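Local coordinates for ankyrin repeat domain protein (Legionella pneumophila subsp. pneumophila, PDB 6MCA), which is a Legionella effector with ankyrin repeats and a cysteine protease-like region, and interacts with LARP7, a host component of the 7SK snRNP complex, at residues Q233-P238 with F311-Q316; K246-L251 with L303-I308; L259-A262 with A267-F270. One frame throughout, in Å; residues are numbered along the deposited sequence.

Contact 1: residues Q233-P238 with F311-Q316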
# COMPACT_ATOMS: atom_id res chain seq x y z
N GLN A 233 10.06 3.19 6.86
CA GLN A 233 10.98 2.06 6.84
C GLN A 233 11.76 1.97 8.14
O GLN A 233 11.99 0.87 8.67
CB GLN A 233 11.92 2.17 5.64
CG GLN A 233 12.52 0.85 5.21
CD GLN A 233 12.73 0.77 3.71
OE1 GLN A 233 12.28 -0.17 3.05
NE2 GLN A 233 13.41 1.77 3.15
N TYR A 234 12.17 3.12 8.69
CA TYR A 234 12.89 3.14 9.96
C TYR A 234 12.08 2.53 11.10
O TYR A 234 12.66 2.17 12.12
CB TYR A 234 13.29 4.57 10.32
CG TYR A 234 14.22 5.23 9.33
CD1 TYR A 234 14.99 4.47 8.46
CD2 TYR A 234 14.32 6.61 9.26
CE1 TYR A 234 15.84 5.07 7.55
CE2 TYR A 234 15.17 7.22 8.35
CZ TYR A 234 15.93 6.44 7.50
OH TYR A 234 16.77 7.04 6.59
N GLN A 235 10.76 2.41 10.94
CA GLN A 235 9.96 1.76 11.97
C GLN A 235 10.32 0.30 12.14
O GLN A 235 10.09 -0.27 13.22
CB GLN A 235 8.47 1.90 11.65
CG GLN A 235 7.94 3.33 11.78
CD GLN A 235 6.44 3.41 11.62
OE1 GLN A 235 5.83 2.59 10.93
NE2 GLN A 235 5.83 4.40 12.26
N HIS A 236 10.88 -0.34 11.11
CA HIS A 236 11.28 -1.73 11.21
C HIS A 236 12.64 -1.91 11.87
O HIS A 236 12.96 -3.02 12.31
CB HIS A 236 11.30 -2.38 9.83
CG HIS A 236 9.96 -2.44 9.17
ND1 HIS A 236 9.00 -3.37 9.51
CD2 HIS A 236 9.42 -1.69 8.18
CE1 HIS A 236 7.92 -3.18 8.77
NE2 HIS A 236 8.15 -2.17 7.95
N HIS A 237 13.44 -0.86 11.95
CA HIS A 237 14.78 -0.98 12.51
C HIS A 237 14.70 -1.31 13.99
O HIS A 237 13.93 -0.68 14.72
CB HIS A 237 15.57 0.31 12.29
CG HIS A 237 17.05 0.13 12.33
ND1 HIS A 237 17.74 -0.16 13.49
CD2 HIS A 237 17.99 0.18 11.35
CE1 HIS A 237 19.03 -0.28 13.22
NE2 HIS A 237 19.20 -0.07 11.93
N PRO A 238 15.48 -2.28 14.48
CA PRO A 238 15.40 -2.64 15.90
C PRO A 238 15.93 -1.58 16.85
O PRO A 238 15.52 -1.57 18.02
CB PRO A 238 16.23 -3.93 15.98
CG PRO A 238 17.15 -3.86 14.81
CD PRO A 238 16.39 -3.16 13.73
N PHE A 311 6.22 10.25 18.00
CA PHE A 311 5.11 10.16 17.06
C PHE A 311 5.16 8.88 16.24
O PHE A 311 4.13 8.21 16.07
CB PHE A 311 5.12 11.38 16.14
CG PHE A 311 3.81 11.66 15.47
CD1 PHE A 311 3.40 10.91 14.38
CD2 PHE A 311 2.99 12.67 15.92
CE1 PHE A 311 2.20 11.17 13.75
CE2 PHE A 311 1.78 12.94 15.30
CZ PHE A 311 1.39 12.18 14.22
N LEU A 312 6.33 8.52 15.72
CA LEU A 312 6.45 7.44 14.75
C LEU A 312 7.09 6.17 15.30
O LEU A 312 6.81 5.09 14.79
CB LEU A 312 7.26 7.89 13.53
CG LEU A 312 6.59 8.85 12.54
CD1 LEU A 312 7.57 9.18 11.42
CD2 LEU A 312 5.31 8.25 11.98
N TYR A 313 7.94 6.28 16.32
CA TYR A 313 8.79 5.16 16.73
C TYR A 313 8.54 4.72 18.17
O TYR A 313 9.29 3.88 18.69
CB TYR A 313 10.26 5.54 16.52
CG TYR A 313 10.52 6.02 15.11
CD1 TYR A 313 10.25 5.21 14.02
CD2 TYR A 313 11.00 7.30 14.87
CE1 TYR A 313 10.48 5.64 12.73
CE2 TYR A 313 11.23 7.75 13.58
CZ TYR A 313 10.97 6.91 12.51
OH TYR A 313 11.19 7.35 11.23
N LYS A 314 7.53 5.26 18.83
CA LYS A 314 7.07 4.76 20.12
C LYS A 314 5.58 4.43 20.03
O LYS A 314 4.85 5.00 19.21
CB LYS A 314 7.29 5.78 21.25
CG LYS A 314 8.74 6.16 21.49
CD LYS A 314 8.90 6.80 22.86
CE LYS A 314 10.33 7.27 23.10
NZ LYS A 314 10.55 8.64 22.55
N LYS A 315 5.15 3.49 20.86
CA LYS A 315 3.74 3.10 20.91
C LYS A 315 2.96 4.14 21.71
O LYS A 315 3.28 4.41 22.87
CB LYS A 315 3.59 1.71 21.52
N GLN A 316 1.94 4.73 21.08
CA GLN A 316 1.11 5.74 21.72
C GLN A 316 -0.35 5.33 21.62
O GLN A 316 -0.73 4.50 20.79
CB GLN A 316 1.32 7.12 21.07
CG GLN A 316 2.78 7.53 20.90
CD GLN A 316 3.41 8.02 22.19
OE1 GLN A 316 2.79 8.00 23.25
NE2 GLN A 316 4.66 8.46 22.10
O HOH W 1 9.67 1.92 15.92
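Tyr234 meets Tyr313 with its CB and one ring edge: Tyr234 CB lies 3.6 Å from Tyr313 OH, and the same hydroxyl sits near the plane of the Tyr234 ring, 3.8 Å from CD2. The two side chains lie alongside each other, heading in the same direction, but the end of Tyr234 leads off to pack edge-to-face on His244. The hydroxyl of Tyr313 is hydrogen-bonded elsewhere, to Leu231 O of helix 215-233. Gln235 follows, on the turn that leaves that helix for helix 242-251. Its CG leans on Tyr313 CE1 at 3.6 Å, obliquely to the ring, and the amide and ring planes stand 82° apart. Here a helix-connecting turn packs against the C-terminal end of helix 305-312. The extended Gln235 chain (chi2 -173°) carries NE2 to a carbonyl at that end, giving a hydrogen bond of 2.8 Å to Leu312 O that is clearly bent, with 132° at the hydrogen. Leu312 CB lies 3.8 Å above the plane of the Tyr313 ring, over its centre, and Leu312 CD2 approaches Gln235 NE2 to 3.9 Å. A water lies between Gln235 O and Tyr313 O, weakly bound to each.

Contact 2: residues K246-L251 with L303-I308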
# COMPACT_ATOMS: atom_id res chain seq x y z
N LYS A 246 19.96 11.99 12.37
CA LYS A 246 20.39 13.02 11.42
C LYS A 246 19.42 13.13 10.25
O LYS A 246 19.08 14.24 9.82
CB LYS A 246 21.80 12.71 10.91
CG LYS A 246 22.89 12.85 11.97
CD LYS A 246 24.23 13.18 11.35
CE LYS A 246 25.13 11.96 11.28
NZ LYS A 246 24.69 10.99 10.23
N ARG A 247 18.94 11.99 9.75
CA ARG A 247 17.97 12.02 8.66
C ARG A 247 16.66 12.66 9.12
O ARG A 247 16.05 13.44 8.38
CB ARG A 247 17.73 10.61 8.14
CG ARG A 247 18.68 10.21 7.02
CD ARG A 247 18.69 11.26 5.91
NE ARG A 247 17.47 11.24 5.11
CZ ARG A 247 17.07 12.24 4.34
NH1 ARG A 247 17.78 13.36 4.27
NH2 ARG A 247 15.95 12.13 3.64
N ILE A 248 16.21 12.33 10.33
CA ILE A 248 14.99 12.94 10.86
C ILE A 248 15.16 14.44 11.01
O ILE A 248 14.24 15.22 10.74
CB ILE A 248 14.58 12.26 12.18
CG1 ILE A 248 14.26 10.79 11.95
CG2 ILE A 248 13.37 12.96 12.78
CD1 ILE A 248 13.90 10.04 13.21
N ALA A 249 16.35 14.88 11.45
CA ALA A 249 16.61 16.32 11.55
C ALA A 249 16.58 16.98 10.18
O ALA A 249 16.08 18.10 10.04
CB ALA A 249 17.96 16.55 12.23
N ALA A 250 17.11 16.30 9.16
CA ALA A 250 17.04 16.84 7.81
C ALA A 250 15.60 16.97 7.33
O ALA A 250 15.22 17.99 6.76
CB ALA A 250 17.85 15.96 6.85
N LEU A 251 14.79 15.93 7.57
CA LEU A 251 13.40 15.95 7.09
C LEU A 251 12.53 16.92 7.87
O LEU A 251 11.52 17.40 7.34
CB LEU A 251 12.80 14.55 7.15
CG LEU A 251 13.62 13.48 6.43
CD1 LEU A 251 13.37 12.09 6.99
CD2 LEU A 251 13.29 13.55 4.95
N LEU A 303 8.12 21.04 17.82
CA LEU A 303 8.18 20.09 16.71
C LEU A 303 9.64 19.72 16.49
O LEU A 303 10.32 20.23 15.59
CB LEU A 303 7.53 20.69 15.47
CG LEU A 303 7.27 19.82 14.24
CD1 LEU A 303 6.70 18.48 14.63
CD2 LEU A 303 6.32 20.54 13.30
N THR A 304 10.13 18.81 17.32
CA THR A 304 11.55 18.48 17.40
C THR A 304 11.78 17.02 17.01
O THR A 304 10.87 16.30 16.61
CB THR A 304 12.09 18.74 18.81
OG1 THR A 304 11.38 17.93 19.75
CG2 THR A 304 11.94 20.20 19.18
N ILE A 305 13.05 16.60 17.14
CA ILE A 305 13.41 15.21 16.90
C ILE A 305 12.66 14.30 17.87
O ILE A 305 12.12 13.26 17.48
CB ILE A 305 14.93 15.02 17.03
CG1 ILE A 305 15.66 15.83 15.96
CG2 ILE A 305 15.30 13.55 16.92
CD1 ILE A 305 15.27 15.42 14.59
N ASN A 306 12.64 14.68 19.15
CA ASN A 306 11.95 13.87 20.15
C ASN A 306 10.46 13.77 19.86
O ASN A 306 9.85 12.72 20.12
CB ASN A 306 12.19 14.45 21.54
CG ASN A 306 13.66 14.74 21.80
OD1 ASN A 306 14.20 15.74 21.32
ND2 ASN A 306 14.32 13.86 22.55
N PHE A 307 9.86 14.83 19.31
CA PHE A 307 8.46 14.76 18.92
C PHE A 307 8.25 13.72 17.83
O PHE A 307 7.34 12.89 17.91
CB PHE A 307 7.97 16.14 18.45
CG PHE A 307 6.53 16.16 18.04
CD1 PHE A 307 6.17 15.87 16.73
CD2 PHE A 307 5.53 16.46 18.95
CE1 PHE A 307 4.84 15.88 16.34
CE2 PHE A 307 4.20 16.47 18.57
CZ PHE A 307 3.86 16.19 17.26
N ILE A 308 9.09 13.76 16.78
CA ILE A 308 8.95 12.80 15.69
C ILE A 308 9.18 11.38 16.19
O ILE A 308 8.52 10.43 15.74
CB ILE A 308 9.90 13.16 14.54
CG1 ILE A 308 9.57 14.54 13.98
CG2 ILE A 308 9.83 12.11 13.43
CD1 ILE A 308 8.23 14.61 13.27
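Ile305 reaches across to Ile248 and Ala249, the main step in a small apolar helix-helix packing between helix 242-251 and the first turn of helix 305-312. The Ile305 side chain does not start out toward the partner helix. With CG1 beside the backbone N and chi2 at -60°, however, it folds round and delivers CD1 to the other backbone, 3.4 Å from Ala249 N. The same methyl is 3.8 Å from Ala249 CB and 3.6 Å from Ile248 CG2, so one terminal carbon is gripped by a methyl on each of two successive residues and by the main chain between them. The closest CA pair is Ala249 and Ile305, 6.3 Å apart, consistent with the small alanine side chain.

The Ile305 side chain lies aslant over Ile248, whereas Ile248 and Ile308 run antiparallel past each other, both pointing into the interface, with their CG2 methyls 3.7 Å apart. Ile248 CG2 thus touches both Ile305 and Ile308, neighbours one turn apart on their helix. Leu252 extends the apolar patch along both of these isoleucines, and Ile248 also packs on Leu231 of helix 215-233. On another side of helix 242-251, away from this interface, Arg247 forms a salt bridge with Glu230. Helix 305-312 starts at its N-cap, Thr304, whose OG1 accepts a weak capping bond from Phe307 N at 3.5 Å.

Contact 3: residues L259-A262 with A267-F270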
# COMPACT_ATOMS: atom_id res chain seq x y z
N LEU A 259 2.82 12.34 8.00
CA LEU A 259 3.00 11.46 9.15
C LEU A 259 1.79 10.54 9.28
O LEU A 259 0.74 10.96 9.79
CB LEU A 259 3.19 12.27 10.43
CG LEU A 259 4.49 13.06 10.53
CD1 LEU A 259 4.45 14.03 11.70
CD2 LEU A 259 5.65 12.10 10.67
N PRO A 260 1.88 9.29 8.81
CA PRO A 260 0.82 8.32 9.10
C PRO A 260 1.01 7.73 10.49
O PRO A 260 2.12 7.33 10.86
CB PRO A 260 0.99 7.26 8.01
CG PRO A 260 1.96 7.86 7.01
CD PRO A 260 2.82 8.79 7.80
N ALA A 261 -0.07 7.69 11.27
CA ALA A 261 -0.05 7.17 12.62
C ALA A 261 -1.02 6.01 12.74
O ALA A 261 -2.12 6.04 12.16
CB ALA A 261 -0.40 8.25 13.64
N ALA A 262 -0.62 4.98 13.48
CA ALA A 262 -1.45 3.82 13.74
C ALA A 262 -2.12 3.98 15.10
O ALA A 262 -1.45 4.18 16.12
CB ALA A 262 -0.61 2.54 13.71
N ALA A 267 -5.17 3.57 10.33
CA ALA A 267 -4.16 4.56 9.98
C ALA A 267 -4.84 5.90 9.79
O ALA A 267 -5.68 6.06 8.90
CB ALA A 267 -3.40 4.15 8.72
N LEU A 268 -4.49 6.87 10.63
CA LEU A 268 -4.90 8.25 10.43
C LEU A 268 -3.69 9.04 9.96
O LEU A 268 -2.54 8.63 10.16
CB LEU A 268 -5.50 8.85 11.70
CG LEU A 268 -4.65 9.03 12.96
CD1 LEU A 268 -5.25 10.13 13.83
CD2 LEU A 268 -4.56 7.74 13.74
N CYS A 269 -3.94 10.16 9.29
CA CYS A 269 -2.86 10.86 8.62
C CYS A 269 -2.72 12.28 9.14
O CYS A 269 -3.71 12.94 9.46
CB CYS A 269 -3.08 10.87 7.10
SG CYS A 269 -2.84 9.24 6.34
N PHE A 270 -1.48 12.75 9.22
CA PHE A 270 -1.20 14.13 9.59
C PHE A 270 -0.32 14.76 8.52
O PHE A 270 0.54 14.09 7.94
CB PHE A 270 -0.51 14.21 10.96
CG PHE A 270 -1.35 13.69 12.09
CD1 PHE A 270 -1.39 12.34 12.38
CD2 PHE A 270 -2.12 14.56 12.85
CE1 PHE A 270 -2.16 11.86 13.42
CE2 PHE A 270 -2.89 14.09 13.90
CZ PHE A 270 -2.91 12.74 14.18
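Leu259 and Phe270, and likewise Ala261 and Leu268, are hydrogen-bonded pairs of an antiparallel beta hairpin formed by strands 256-263 and 266-273. Each pair exchanges two backbone bonds. Leu259 N to Phe270 O is straight (2.9 Å, 180° at the hydrogen), whereas the return bond from Phe270 N to Leu259 O bends to 146° and arrives above the carbonyl plane. The Ala261 and Leu268 carbonyls both receive their N-H almost end-on.

Pro260 with Cys269 and Ala262 with Ala267 make the intervening non-hydrogen-bonded pairs. CA-H...O contacts add to the backbone bonds: Pro260 CA lies 3.5 Å from Leu268 O. A second such contact puts Ala267 CA 3.3 Å from Ala261 O.

Apolar contacts gather on the face of Leu259, Ala261, Leu268 and Phe270, where Ala261 CB lies 4.0 Å from Phe270 CE1 and 4.2 Å from Leu268 CD2. Two side chains also approach carbonyl oxygens. The Phe270 ring turns its edge to Leu259 O, which lies in the ring plane, 3.6 Å from Phe270 CD1. Leu268 CG sits between its backbone N and carbonyl carbon (chi1 64°), which brings CD2 to 3.4 Å from Ala261 O.

Strand 256-263 is an edge strand of the five-stranded sheet in this chain, and Pro260, having no N-H, occupies a position that needs none toward strand 266-273. All four hydrogen bonds between the segments are backbone bonds, while Leu259, Ala261, Leu268 and Phe270 give one face an apolar surface, on which helix 305-312 packs through Phe311.

Along the chain the contacts are enclosed one within another: the hairpin of contact 3 falls between the two segments of contact 2, and those between the two segments of contact 1. Contacts 1 and 2 share helix 305-312, one at its end and the other at its start, with centres about 13 Å apart; Tyr313 CE2 packs 3.5 Å from Ile248 CD1. Contact 3, centred about 13 Å from contact 1 and 17 Å from contact 2, supplies the sheet surface beneath this helix, where Phe311 meets Phe270 and Leu259. Helix 305-312 packs against both the sheet and helix 242-251, on adjoining sides, so sheet and helices form one packed unit, possibly part of the cysteine protease-like portion.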